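Local coordinates for protein AlkZ (Streptomyces sahachiroi, PDB 5UUJ) that belongs to the AlkZ-like family of DNA glycosylases, part of a wider clan of helix-turn-helix proteins, at residues R25-A30 with V52-A58; G39-W45 with R80-L86; W45-E49 with R61-N65; V68-M74 with L85-A91. All coordinates share one frame; numbering follows the deposited sequence.

Interaction 1: R25-A30 with V52-A58; sequences RTQPSA and VALRQAA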
loop_
_atom_site.group_PDB
_atom_site.type_symbol
_atom_site.label_atom_id
_atom_site.label_comp_id
_atom_site.label_asym_id
_atom_site.label_seq_id
_atom_site.Cartn_x
_atom_site.Cartn_y
_atom_site.Cartn_z
ATOM N N ARG A 25 -12.563 17.334 -1.468
ATOM C CA ARG A 25 -11.381 17.372 -2.318
ATOM C C ARG A 25 -10.421 18.489 -1.922
ATOM O O ARG A 25 -10.818 19.645 -1.771
ATOM C CB ARG A 25 -11.796 17.528 -3.783
ATOM C CG ARG A 25 -12.180 16.215 -4.451
ATOM C CD ARG A 25 -13.598 16.230 -4.970
ATOM N NE ARG A 25 -13.997 14.919 -5.478
ATOM C CZ ARG A 25 -13.777 14.488 -6.717
ATOM N NH1 ARG A 25 -13.158 15.260 -7.604
ATOM N NH2 ARG A 25 -14.182 13.278 -7.073
ATOM N N THR A 26 -9.155 18.122 -1.751
ATOM C CA THR A 26 -8.088 19.080 -1.489
ATOM C C THR A 26 -6.933 18.807 -2.444
ATOM O O THR A 26 -7.042 17.955 -3.324
ATOM C CB THR A 26 -7.586 18.999 -0.035
ATOM O OG1 THR A 26 -7.179 17.658 0.262
ATOM C CG2 THR A 26 -8.675 19.409 0.927
ATOM N N GLN A 27 -5.828 19.524 -2.262
ATOM C CA GLN A 27 -4.671 19.378 -3.136
ATOM C C GLN A 27 -3.428 18.961 -2.356
ATOM O O GLN A 27 -2.462 19.715 -2.257
ATOM C CB GLN A 27 -4.406 20.682 -3.887
ATOM C CG GLN A 27 -3.466 20.523 -5.071
ATOM C CD GLN A 27 -4.100 19.774 -6.232
ATOM O OE1 GLN A 27 -5.325 19.683 -6.337
ATOM N NE2 GLN A 27 -3.263 19.233 -7.113
ATOM N N PRO A 28 -3.448 17.745 -1.801
ATOM C CA PRO A 28 -2.260 17.244 -1.107
ATOM C C PRO A 28 -1.135 16.921 -2.082
ATOM O O PRO A 28 -1.392 16.581 -3.236
ATOM C CB PRO A 28 -2.769 15.979 -0.416
ATOM C CG PRO A 28 -3.887 15.510 -1.281
ATOM C CD PRO A 28 -4.537 16.753 -1.818
ATOM N N SER A 29 0.103 17.036 -1.619
ATOM C CA SER A 29 1.247 16.598 -2.406
ATOM C C SER A 29 1.228 15.077 -2.513
ATOM O O SER A 29 0.484 14.409 -1.790
ATOM C CB SER A 29 2.553 17.071 -1.771
ATOM O OG SER A 29 2.795 16.389 -0.554
ATOM N N ALA A 30 2.038 14.529 -3.411
ATOM C CA ALA A 30 2.145 13.079 -3.535
ATOM C C ALA A 30 2.651 12.472 -2.228
ATOM O O ALA A 30 2.224 11.388 -1.834
ATOM C CB ALA A 30 3.058 12.703 -4.690
ATOM N N VAL A 52 -2.827 8.499 -6.664
ATOM C CA VAL A 52 -2.437 9.760 -6.050
ATOM C C VAL A 52 -3.177 10.911 -6.733
ATOM O O VAL A 52 -3.735 11.786 -6.066
ATOM C CB VAL A 52 -0.911 9.983 -6.130
ATOM C CG1 VAL A 52 -0.529 11.370 -5.631
ATOM C CG2 VAL A 52 -0.187 8.917 -5.321
ATOM N N ALA A 53 -3.195 10.896 -8.063
ATOM C CA ALA A 53 -3.778 11.989 -8.839
ATOM C C ALA A 53 -5.275 12.134 -8.586
ATOM O O ALA A 53 -5.798 13.248 -8.555
ATOM C CB ALA A 53 -3.518 11.782 -10.321
ATOM N N LEU A 54 -5.963 11.009 -8.410
ATOM C CA LEU A 54 -7.398 11.036 -8.155
ATOM C C LEU A 54 -7.706 11.662 -6.797
ATOM O O LEU A 54 -8.825 12.104 -6.553
ATOM C CB LEU A 54 -7.985 9.626 -8.230
ATOM C CG LEU A 54 -8.067 8.984 -9.620
ATOM C CD1 LEU A 54 -8.457 7.521 -9.501
ATOM C CD2 LEU A 54 -9.048 9.717 -10.512
ATOM N N ARG A 55 -6.709 11.706 -5.919
ATOM C CA ARG A 55 -6.884 12.272 -4.584
ATOM C C ARG A 55 -6.477 13.747 -4.535
ATOM O O ARG A 55 -6.255 14.312 -3.460
ATOM C CB ARG A 55 -6.086 11.450 -3.569
ATOM C CG ARG A 55 -6.758 10.131 -3.240
ATOM C CD ARG A 55 -5.908 9.267 -2.343
ATOM N NE ARG A 55 -6.691 8.204 -1.725
ATOM C CZ ARG A 55 -7.026 7.066 -2.326
ATOM N NH1 ARG A 55 -6.652 6.832 -3.577
ATOM N NH2 ARG A 55 -7.738 6.158 -1.675
ATOM N N GLN A 56 -6.395 14.360 -5.712
ATOM C CA GLN A 56 -6.088 15.780 -5.841
ATOM C C GLN A 56 -7.209 16.490 -6.592
ATOM O O GLN A 56 -7.609 16.053 -7.670
ATOM C CB GLN A 56 -4.757 15.974 -6.566
ATOM C CG GLN A 56 -3.562 15.428 -5.798
ATOM C CD GLN A 56 -2.322 15.296 -6.660
ATOM O OE1 GLN A 56 -2.408 15.046 -7.862
ATOM N NE2 GLN A 56 -1.158 15.462 -6.046
ATOM N N ALA A 57 -7.710 17.579 -6.012
ATOM C CA ALA A 57 -8.811 18.344 -6.598
ATOM C C ALA A 57 -8.499 18.716 -8.039
ATOM O O ALA A 57 -9.369 18.666 -8.906
ATOM C CB ALA A 57 -9.086 19.592 -5.777
ATOM N N ALA A 58 -7.248 19.094 -8.274
ATOM C CA ALA A 58 -6.727 19.293 -9.618
ATOM C C ALA A 58 -5.684 18.211 -9.883
ATOM O O ALA A 58 -4.510 18.399 -9.562
ATOM C CB ALA A 58 -6.121 20.682 -9.765
HETATM O O HOH W 1 -12.042 17.964 -8.171
HETATM O O HOH W 2 -8.589 15.534 -2.602
#

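Interaction 2: G39-W45 with R80-L86; sequences GVQAQVW and RGTLHLL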
loop_
_atom_site.group_PDB
_atom_site.type_symbol
_atom_site.label_atom_id
_atom_site.label_comp_id
_atom_site.label_asym_id
_atom_site.label_seq_id
_atom_site.Cartn_x
_atom_site.Cartn_y
_atom_site.Cartn_z
ATOM N N GLY A 39 1.468 4.148 2.625
ATOM C CA GLY A 39 2.032 3.574 1.421
ATOM C C GLY A 39 1.006 3.430 0.315
ATOM O O GLY A 39 -0.200 3.460 0.555
ATOM N N VAL A 40 1.505 3.294 -0.907
ATOM C CA VAL A 40 0.679 3.037 -2.080
ATOM C C VAL A 40 1.332 1.917 -2.876
ATOM O O VAL A 40 2.527 1.984 -3.168
ATOM C CB VAL A 40 0.526 4.296 -2.967
ATOM C CG1 VAL A 40 -0.227 3.969 -4.262
ATOM C CG2 VAL A 40 -0.172 5.406 -2.204
ATOM N N GLN A 41 0.558 0.887 -3.208
ATOM C CA GLN A 41 1.079 -0.215 -4.009
ATOM C C GLN A 41 1.512 0.316 -5.364
ATOM O O GLN A 41 0.757 1.025 -6.028
ATOM C CB GLN A 41 0.040 -1.330 -4.176
ATOM C CG GLN A 41 0.362 -2.582 -3.355
ATOM C CD GLN A 41 -0.212 -3.881 -3.918
ATOM O OE1 GLN A 41 -0.582 -4.778 -3.158
ATOM N NE2 GLN A 41 -0.262 -4.001 -5.245
ATOM N N ALA A 42 2.733 -0.032 -5.764
ATOM C CA ALA A 42 3.363 0.575 -6.929
ATOM C C ALA A 42 4.001 -0.446 -7.860
ATOM O O ALA A 42 4.938 -0.119 -8.588
ATOM C CB ALA A 42 4.407 1.583 -6.475
ATOM N N GLN A 43 3.498 -1.675 -7.848
ATOM C CA GLN A 43 4.035 -2.697 -8.737
ATOM C C GLN A 43 3.693 -2.342 -10.180
ATOM O O GLN A 43 4.508 -2.522 -11.084
ATOM C CB GLN A 43 3.492 -4.081 -8.378
ATOM C CG GLN A 43 4.079 -5.206 -9.219
ATOM C CD GLN A 43 5.599 -5.215 -9.211
ATOM O OE1 GLN A 43 6.224 -5.363 -8.161
ATOM N NE2 GLN A 43 6.199 -5.050 -10.385
ATOM N N VAL A 44 2.477 -1.846 -10.381
ATOM C CA VAL A 44 2.079 -1.247 -11.649
ATOM C C VAL A 44 2.150 0.268 -11.476
ATOM O O VAL A 44 1.311 0.864 -10.802
ATOM C CB VAL A 44 0.663 -1.678 -12.074
ATOM C CG1 VAL A 44 0.320 -1.108 -13.444
ATOM C CG2 VAL A 44 0.550 -3.200 -12.085
ATOM N N TRP A 45 3.164 0.883 -12.077
ATOM C CA TRP A 45 3.472 2.282 -11.806
ATOM C C TRP A 45 2.347 3.220 -12.223
ATOM O O TRP A 45 2.009 4.146 -11.487
ATOM C CB TRP A 45 4.767 2.693 -12.509
ATOM C CG TRP A 45 5.182 4.079 -12.157
ATOM C CD1 TRP A 45 5.256 5.151 -12.993
ATOM C CD2 TRP A 45 5.556 4.555 -10.860
ATOM N NE1 TRP A 45 5.662 6.266 -12.300
ATOM C CE2 TRP A 45 5.852 5.926 -10.988
ATOM C CE3 TRP A 45 5.669 3.953 -9.601
ATOM C CZ2 TRP A 45 6.258 6.706 -9.908
ATOM C CZ3 TRP A 45 6.072 4.729 -8.531
ATOM C CH2 TRP A 45 6.362 6.089 -8.690
ATOM N N ARG A 80 3.085 -7.029 3.042
ATOM C CA ARG A 80 2.775 -8.246 2.293
ATOM C C ARG A 80 3.857 -8.562 1.257
ATOM O O ARG A 80 3.644 -9.361 0.349
ATOM C CB ARG A 80 1.404 -8.119 1.618
ATOM C CG ARG A 80 0.290 -7.712 2.581
ATOM C CD ARG A 80 -1.059 -7.551 1.892
ATOM N NE ARG A 80 -1.017 -6.580 0.798
ATOM C CZ ARG A 80 -1.066 -5.257 0.947
ATOM N NH1 ARG A 80 -1.148 -4.707 2.153
ATOM N NH2 ARG A 80 -1.023 -4.478 -0.124
ATOM N N GLY A 81 5.017 -7.931 1.404
ATOM C CA GLY A 81 6.134 -8.163 0.508
ATOM C C GLY A 81 6.000 -7.511 -0.858
ATOM O O GLY A 81 6.813 -7.769 -1.744
ATOM N N THR A 82 4.988 -6.666 -1.039
ATOM C CA THR A 82 4.768 -6.023 -2.333
ATOM C C THR A 82 5.447 -4.656 -2.404
ATOM O O THR A 82 5.674 -4.001 -1.384
ATOM C CB THR A 82 3.266 -5.842 -2.636
ATOM O OG1 THR A 82 2.687 -4.942 -1.689
ATOM C CG2 THR A 82 2.535 -7.175 -2.579
ATOM N N LEU A 83 5.763 -4.238 -3.624
ATOM C CA LEU A 83 6.405 -2.955 -3.871
ATOM C C LEU A 83 5.487 -1.793 -3.508
ATOM O O LEU A 83 4.366 -1.703 -4.008
ATOM C CB LEU A 83 6.819 -2.857 -5.339
ATOM C CG LEU A 83 7.656 -1.642 -5.735
ATOM C CD1 LEU A 83 9.011 -1.688 -5.050
ATOM C CD2 LEU A 83 7.811 -1.583 -7.247
ATOM N N HIS A 84 5.978 -0.911 -2.639
ATOM C CA HIS A 84 5.219 0.244 -2.165
ATOM C C HIS A 84 5.973 1.548 -2.378
ATOM O O HIS A 84 7.201 1.584 -2.301
ATOM C CB HIS A 84 4.916 0.119 -0.669
ATOM C CG HIS A 84 3.689 -0.676 -0.345
ATOM N ND1 HIS A 84 3.693 -2.048 -0.251
ATOM C CD2 HIS A 84 2.426 -0.280 -0.050
ATOM C CE1 HIS A 84 2.478 -2.470 0.069
ATOM N NE2 HIS A 84 1.696 -1.415 0.195
ATOM N N LEU A 85 5.227 2.618 -2.634
ATOM C CA LEU A 85 5.733 3.967 -2.424
ATOM C C LEU A 85 5.646 4.268 -0.933
ATOM O O LEU A 85 4.649 3.934 -0.292
ATOM C CB LEU A 85 4.932 5.001 -3.221
ATOM C CG LEU A 85 5.242 5.157 -4.712
ATOM C CD1 LEU A 85 4.133 5.930 -5.399
ATOM C CD2 LEU A 85 6.575 5.862 -4.918
ATOM N N LEU A 86 6.693 4.875 -0.382
ATOM C CA LEU A 86 6.698 5.311 1.013
ATOM C C LEU A 86 7.460 6.621 1.159
ATOM O O LEU A 86 8.335 6.930 0.350
ATOM C CB LEU A 86 7.334 4.250 1.917
ATOM C CG LEU A 86 6.631 2.895 2.027
ATOM C CD1 LEU A 86 7.550 1.883 2.687
ATOM C CD2 LEU A 86 5.340 3.020 2.809
HETATM O O HOH W 3 5.373 -6.129 -5.901
#

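Interaction 3: W45-E49 with R61-N65; sequences WSVAE and RESVN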
loop_
_atom_site.group_PDB
_atom_site.type_symbol
_atom_site.label_atom_id
_atom_site.label_comp_id
_atom_site.label_asym_id
_atom_site.label_seq_id
_atom_site.Cartn_x
_atom_site.Cartn_y
_atom_site.Cartn_z
ATOM N N TRP A 45 3.164 0.883 -12.077
ATOM C CA TRP A 45 3.472 2.282 -11.806
ATOM C C TRP A 45 2.347 3.220 -12.223
ATOM O O TRP A 45 2.009 4.146 -11.487
ATOM C CB TRP A 45 4.767 2.693 -12.509
ATOM C CG TRP A 45 5.182 4.079 -12.157
ATOM C CD1 TRP A 45 5.256 5.151 -12.993
ATOM C CD2 TRP A 45 5.556 4.555 -10.860
ATOM N NE1 TRP A 45 5.662 6.266 -12.300
ATOM C CE2 TRP A 45 5.852 5.926 -10.988
ATOM C CE3 TRP A 45 5.669 3.953 -9.601
ATOM C CZ2 TRP A 45 6.258 6.706 -9.908
ATOM C CZ3 TRP A 45 6.072 4.729 -8.531
ATOM C CH2 TRP A 45 6.362 6.089 -8.690
ATOM N N SER A 46 1.768 2.977 -13.395
ATOM C CA SER A 46 0.707 3.833 -13.914
ATOM C C SER A 46 -0.482 3.866 -12.963
ATOM O O SER A 46 -1.174 4.877 -12.856
ATOM C CB SER A 46 0.263 3.360 -15.301
ATOM O OG SER A 46 -0.185 2.017 -15.274
ATOM N N VAL A 47 -0.705 2.759 -12.264
ATOM C CA VAL A 47 -1.795 2.662 -11.304
ATOM C C VAL A 47 -1.491 3.472 -10.036
ATOM O O VAL A 47 -2.385 4.091 -9.461
ATOM C CB VAL A 47 -2.069 1.189 -10.949
ATOM C CG1 VAL A 47 -3.007 1.073 -9.760
ATOM C CG2 VAL A 47 -2.656 0.469 -12.154
ATOM N N ALA A 48 -0.232 3.469 -9.608
ATOM C CA ALA A 48 0.170 4.233 -8.432
ATOM C C ALA A 48 0.032 5.731 -8.689
ATOM O O ALA A 48 -0.403 6.484 -7.815
ATOM C CB ALA A 48 1.596 3.893 -8.038
ATOM N N GLU A 49 0.412 6.156 -9.891
ATOM C CA GLU A 49 0.275 7.549 -10.297
ATOM C C GLU A 49 -1.182 7.992 -10.247
ATOM O O GLU A 49 -1.498 9.073 -9.749
ATOM C CB GLU A 49 0.819 7.754 -11.711
ATOM C CG GLU A 49 2.309 7.523 -11.858
ATOM C CD GLU A 49 2.759 7.632 -13.299
ATOM O OE1 GLU A 49 3.720 8.380 -13.572
ATOM O OE2 GLU A 49 2.146 6.970 -14.164
ATOM N N ARG A 61 -0.790 13.960 -11.948
ATOM C CA ARG A 61 -0.210 12.622 -11.887
ATOM C C ARG A 61 1.314 12.653 -11.950
ATOM O O ARG A 61 1.971 11.728 -11.477
ATOM C CB ARG A 61 -0.771 11.732 -13.009
ATOM C CG ARG A 61 -0.279 12.049 -14.418
ATOM C CD ARG A 61 -0.847 11.066 -15.457
ATOM N NE ARG A 61 -0.322 9.702 -15.312
ATOM C CZ ARG A 61 -1.039 8.622 -14.986
ATOM N NH1 ARG A 61 -2.344 8.699 -14.754
ATOM N NH2 ARG A 61 -0.441 7.443 -14.890
ATOM N N GLU A 62 1.879 13.716 -12.513
ATOM C CA GLU A 62 3.333 13.830 -12.590
ATOM C C GLU A 62 3.944 14.183 -11.237
ATOM O O GLU A 62 5.162 14.119 -11.073
ATOM C CB GLU A 62 3.745 14.874 -13.636
ATOM C CG GLU A 62 3.507 14.437 -15.080
ATOM C CD GLU A 62 4.199 13.124 -15.427
ATOM O OE1 GLU A 62 5.370 12.934 -15.033
ATOM O OE2 GLU A 62 3.565 12.277 -16.093
ATOM N N SER A 63 3.107 14.541 -10.265
ATOM C CA SER A 63 3.603 14.901 -8.941
ATOM C C SER A 63 4.346 13.720 -8.314
ATOM O O SER A 63 5.298 13.907 -7.560
ATOM C CB SER A 63 2.460 15.364 -8.030
ATOM O OG SER A 63 1.529 14.327 -7.766
ATOM N N VAL A 64 3.922 12.506 -8.648
ATOM C CA VAL A 64 4.567 11.310 -8.116
ATOM C C VAL A 64 5.985 11.188 -8.670
ATOM O O VAL A 64 6.943 11.060 -7.909
ATOM C CB VAL A 64 3.769 10.034 -8.449
ATOM C CG1 VAL A 64 4.396 8.819 -7.777
ATOM C CG2 VAL A 64 2.321 10.184 -8.009
ATOM N N ASN A 65 6.113 11.233 -9.994
ATOM C CA ASN A 65 7.423 11.178 -10.638
ATOM C C ASN A 65 8.359 12.286 -10.163
ATOM O O ASN A 65 9.553 12.054 -9.982
ATOM C CB ASN A 65 7.279 11.252 -12.162
ATOM C CG ASN A 65 6.780 9.950 -12.772
ATOM O OD1 ASN A 65 6.974 8.869 -12.216
ATOM N ND2 ASN A 65 6.137 10.053 -13.929
HETATM O O HOH W 4 2.716 9.887 -15.917
#

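Interaction 4: V68-M74 with L85-A91; sequences VADLSLM and LLRPSEA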
loop_
_atom_site.group_PDB
_atom_site.type_symbol
_atom_site.label_atom_id
_atom_site.label_comp_id
_atom_site.label_asym_id
_atom_site.label_seq_id
_atom_site.Cartn_x
_atom_site.Cartn_y
_atom_site.Cartn_z
ATOM N N VAL A 68 9.447 11.511 -6.582
ATOM C CA VAL A 68 10.382 10.391 -6.612
ATOM C C VAL A 68 11.741 10.918 -7.062
ATOM O O VAL A 68 12.780 10.507 -6.545
ATOM C CB VAL A 68 9.897 9.255 -7.554
ATOM C CG1 VAL A 68 11.027 8.279 -7.890
ATOM C CG2 VAL A 68 8.730 8.503 -6.924
ATOM N N ALA A 69 11.722 11.848 -8.012
ATOM C CA ALA A 69 12.952 12.405 -8.566
ATOM C C ALA A 69 13.712 13.246 -7.541
ATOM O O ALA A 69 14.936 13.153 -7.461
ATOM C CB ALA A 69 12.648 13.237 -9.803
ATOM N N ASP A 70 12.998 14.062 -6.764
ATOM C CA ASP A 70 13.652 14.894 -5.749
ATOM C C ASP A 70 13.786 14.139 -4.423
ATOM O O ASP A 70 14.094 14.733 -3.390
ATOM C CB ASP A 70 12.906 16.231 -5.548
ATOM C CG ASP A 70 11.479 16.066 -5.027
ATOM O OD1 ASP A 70 11.197 15.117 -4.264
ATOM O OD2 ASP A 70 10.630 16.921 -5.369
ATOM N N LEU A 71 13.540 12.831 -4.471
ATOM C CA LEU A 71 13.833 11.919 -3.366
ATOM C C LEU A 71 13.008 12.198 -2.111
ATOM O O LEU A 71 13.468 11.949 -0.995
ATOM C CB LEU A 71 15.326 11.969 -3.022
ATOM C CG LEU A 71 16.283 11.716 -4.192
ATOM C CD1 LEU A 71 17.726 11.934 -3.761
ATOM C CD2 LEU A 71 16.101 10.313 -4.760
ATOM N N SER A 72 11.792 12.704 -2.292
ATOM C CA SER A 72 10.858 12.839 -1.177
ATOM C C SER A 72 9.965 11.597 -1.090
ATOM O O SER A 72 9.174 11.458 -0.160
ATOM C CB SER A 72 10.014 14.115 -1.310
ATOM O OG SER A 72 9.336 14.173 -2.550
ATOM N N LEU A 73 10.109 10.697 -2.063
ATOM C CA LEU A 73 9.430 9.404 -2.039
ATOM C C LEU A 73 10.415 8.294 -2.376
ATOM O O LEU A 73 11.338 8.499 -3.163
ATOM C CB LEU A 73 8.260 9.378 -3.026
ATOM C CG LEU A 73 6.997 10.141 -2.631
ATOM C CD1 LEU A 73 5.976 10.069 -3.751
ATOM C CD2 LEU A 73 6.407 9.596 -1.345
HETATM N N MSE A 74 10.216 7.125 -1.774
HETATM C CA MSE A 74 11.043 5.960 -2.068
HETATM C C MSE A 74 10.176 4.816 -2.574
HETATM O O MSE A 74 8.973 4.768 -2.313
HETATM C CB MSE A 74 11.836 5.523 -0.830
HETATM C CG MSE A 74 11.118 4.551 0.094
HETATM SE SE MSE A 74 12.143 4.144 1.712
HETATM C CE MSE A 74 13.544 3.022 0.949
ATOM N N LEU A 85 5.227 2.618 -2.634
ATOM C CA LEU A 85 5.733 3.967 -2.424
ATOM C C LEU A 85 5.646 4.268 -0.933
ATOM O O LEU A 85 4.649 3.934 -0.292
ATOM C CB LEU A 85 4.932 5.001 -3.221
ATOM C CG LEU A 85 5.242 5.157 -4.712
ATOM C CD1 LEU A 85 4.133 5.930 -5.399
ATOM C CD2 LEU A 85 6.575 5.862 -4.918
ATOM N N LEU A 86 6.693 4.875 -0.382
ATOM C CA LEU A 86 6.698 5.311 1.013
ATOM C C LEU A 86 7.460 6.621 1.159
ATOM O O LEU A 86 8.335 6.930 0.350
ATOM C CB LEU A 86 7.334 4.250 1.917
ATOM C CG LEU A 86 6.631 2.895 2.027
ATOM C CD1 LEU A 86 7.550 1.883 2.687
ATOM C CD2 LEU A 86 5.340 3.020 2.809
ATOM N N ARG A 87 7.124 7.389 2.190
ATOM C CA ARG A 87 7.945 8.528 2.576
ATOM C C ARG A 87 9.181 7.981 3.279
ATOM O O ARG A 87 9.045 7.219 4.235
ATOM C CB ARG A 87 7.190 9.485 3.500
ATOM C CG ARG A 87 6.048 10.237 2.838
ATOM C CD ARG A 87 5.576 11.389 3.711
ATOM N NE ARG A 87 6.585 12.445 3.810
ATOM C CZ ARG A 87 6.817 13.177 4.899
ATOM N NH1 ARG A 87 6.120 12.981 6.013
ATOM N NH2 ARG A 87 7.759 14.110 4.877
ATOM N N PRO A 88 10.388 8.350 2.807
ATOM C CA PRO A 88 11.605 7.782 3.402
ATOM C C PRO A 88 11.688 7.978 4.915
ATOM O O PRO A 88 12.140 7.071 5.614
ATOM C CB PRO A 88 12.734 8.541 2.693
ATOM C CG PRO A 88 12.146 9.000 1.418
ATOM C CD PRO A 88 10.701 9.270 1.699
ATOM N N SER A 89 11.248 9.131 5.411
ATOM C CA SER A 89 11.335 9.432 6.839
ATOM C C SER A 89 10.322 8.642 7.664
ATOM O O SER A 89 10.414 8.609 8.891
ATOM C CB SER A 89 11.143 10.932 7.083
ATOM O OG SER A 89 9.860 11.366 6.670
ATOM N N GLU A 90 9.367 8.000 6.994
ATOM C CA GLU A 90 8.328 7.230 7.675
ATOM C C GLU A 90 8.469 5.727 7.444
ATOM O O GLU A 90 7.728 4.936 8.023
ATOM C CB GLU A 90 6.942 7.685 7.211
ATOM C CG GLU A 90 6.558 9.089 7.665
ATOM C CD GLU A 90 5.244 9.557 7.063
ATOM O OE1 GLU A 90 4.583 8.755 6.370
ATOM O OE2 GLU A 90 4.874 10.731 7.274
ATOM N N ALA A 91 9.419 5.337 6.602
ATOM C CA ALA A 91 9.532 3.948 6.164
ATOM C C ALA A 91 9.981 3.008 7.280
ATOM O O ALA A 91 9.572 1.848 7.317
ATOM C CB ALA A 91 10.490 3.852 4.991
HETATM O O HOH W 5 8.558 12.912 1.968
#

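Interaction 1: R25-A30 with V52-A58
The carbonyl oxygen Thr26 O is gripped twice by the facing loop: Ala57 N donates to it over 2.8 Å, and the CA-H of Gln56 adds a weaker contact. One residue on, the amide of Gln27 reads both polar backbone atoms of Ala58. Its OE1 takes Ala58 N at 2.8 Å, in plane on a lone pair and almost straight (168°), while its NE2 gives a hydrogen to Ala58 O at 2.9 Å. A bend at chi2 (71°) folds the Gln27 chain back so that its amide lies against this backbone, and the two bonds together fix which way round the amide sits. Gln56 returns the favour, its extended chain bringing NE2 to Pro28 O at 3.0 Å, nearly along the C=O axis; its OE1 is taken by Asp60 N. A water joins Arg25 NH1 to Ala57 O, although Arg25 has its stronger partner in Glu357. Farther along, Ala30 CB rests on Val52 CG1 at 3.9 Å. The loop entering helix 30-36, with Ser29 as its N-cap, is thus joined to the type I turn Ala53-Gln56 at the C-terminal end of helix 45-53.

Interaction 2: G39-W45 with R80-L86
Gln41 reaches Arg80 because its chain runs extended beyond CG (chi2 -154°), whereas the arginine is bent at chi3 (-57°) and turns its guanidinium edge to meet the amide. Arg80 NH2 then donates to a lone pair of Gln41 OE1 at 3.1 Å, and the two flat groups are nearly coplanar; the neighbouring NH1 is held by Trp230 O. On its way the glutamine passes over a face of the His84 ring, with CG 4.3 Å from the ring centroid in a CH-pi contact. That ring is itself pinned by a bond from ND1 to Thr82 O within its own segment.

Beneath these side chains runs a short antiparallel pairing. Val40 and Leu85 form the hydrogen-bonded pair, Leu85 N giving to Val40 O at 2.8 Å and Val40 N to Leu85 O at a longer 3.3 Å, while Gln41 and His84 form the non-hydrogen-bonded pair. Ala42 N extends the pattern to Leu83 O. At the other end Gly39 CA makes a CA-H...O contact of 3.1 Å with Leu85 O. Its positive phi, with Leu86 CD2 and His84 CD2 close on the side where a CB would stand, suits a residue without a side chain. Away from the polar face, Leu85 presses its CD2 on the edge of the Trp45 ring, 3.8 Å from CH2, and its CG on Ala42 CB. A water links Gln43 OE1 to Leu83 N.

The contact is therefore two-sided: hydrocarbon gathers beside Leu85, whereas on the Gln41 and His84 face a neutral amide oxygen accepts from a cationic group, a bond that the arginine's charge probably strengthens.

Interaction 3: W45-E49 with R61-N65
Two successive helices, 45-53 and 62-69, are joined here where the first turn of one faces the start of the other, and Glu49 and Arg61 form the salt bridge between them. Arg61 NH2 meets Glu49 OE2 at 2.7 Å, reaching the oxygen from above the carboxylate plane; the two flat groups stand almost perpendicular, 83° apart. The same NH2 makes a weak bond to Ser46 O, and Arg61 NH1 is taken up by Ala364 O. The bend of the arginine at chi3 (-68°) turns its tip back toward the first helix, with Glu49 CB over one face of the guanidinium.

Beside this pair, Trp45 NE1 donates to Asn65 OD1 at 2.9 Å, the oxygen lying at the ring edge near its plane. Val64 CG1 packs on the six-membered part of the indole, 3.5 Å from CH2. Asn65 ND2, for its part, donates to Glu62 OE1 at 3.2 Å.

A single water accepts from Arg61 NE and donates to Glu49 OE1 and Glu62 OE2. These two carboxylates approach to 4.6 Å between Glu49 OE1 and Glu62 OE2, so the water and the nearby guanidinium probably offset their mutual repulsion.

Interaction 4: V68-M74 with L85-A91
Selenium makes the most distinctive touch of this contact: Met74, modelled as selenomethionine, lays SE against Ala91 CB at 3.7 Å and against Pro88 CA at 4.0 Å. Its CG stands between the backbone N and the carbonyl carbon (chi1 88°), and a bend at chi3 completes the path by which the chain follows the proline toward the start of helix 91-100. Phe194 and Trp198 also touch this side chain.

The backbone is joined by one bridge. Met74 N donates to Leu86 O at 2.8 Å, nearly straight at 171°, and Leu86 N answers to Met74 O at 3.0 Å, which makes the two residues an antiparallel hydrogen-bonded pair with their side chains on one face of the sheet. On the face away from Met74, Leu73 lays CD2 near the carbonyl of Leu86, and Val68 CG2 meets Leu85 CD2 at 4.0 Å, the valine and Leu85 side chains crossing at about a right angle.

Past the pairing, Pro88 CD comes close to Ser72 O. Ser72 O also accepts from a water at 2.6 Å, which in turn receives Arg87 NE; Arg87 NH1 is engaged by Glu90 in a salt bridge.

Helix 62-69 ends in a Schellman motif, with Leu71 at positive phi as its C-prime residue, and the chain then passes into strand 74-77, an outer strand of a three-stranded antiparallel sheet beside the central strand 83-86.

How the interactions relate
Interactions 2 and 4 build on the same strand, 83-86, from its two sides: one pairs it with strand 40-41, the other with strand 74-77. Interaction 4 is a buried contact and mostly apolar beyond its backbone pairing, while interaction 2 lies nearest the chain's centre and adds a polar face. Interaction 3 sets helix 45-53 against helix 62-69 with charges and water, and its Val64 and Trp45 reach Leu85, joining helices to sheet. Interaction 1, whose centre lies about 17 Å from the centre of the chain, is only partly buried and has several exposed residues: amide and backbone bonds replace strand pairing, yet Val52 packs on Val64 and Ala30 on Leu73.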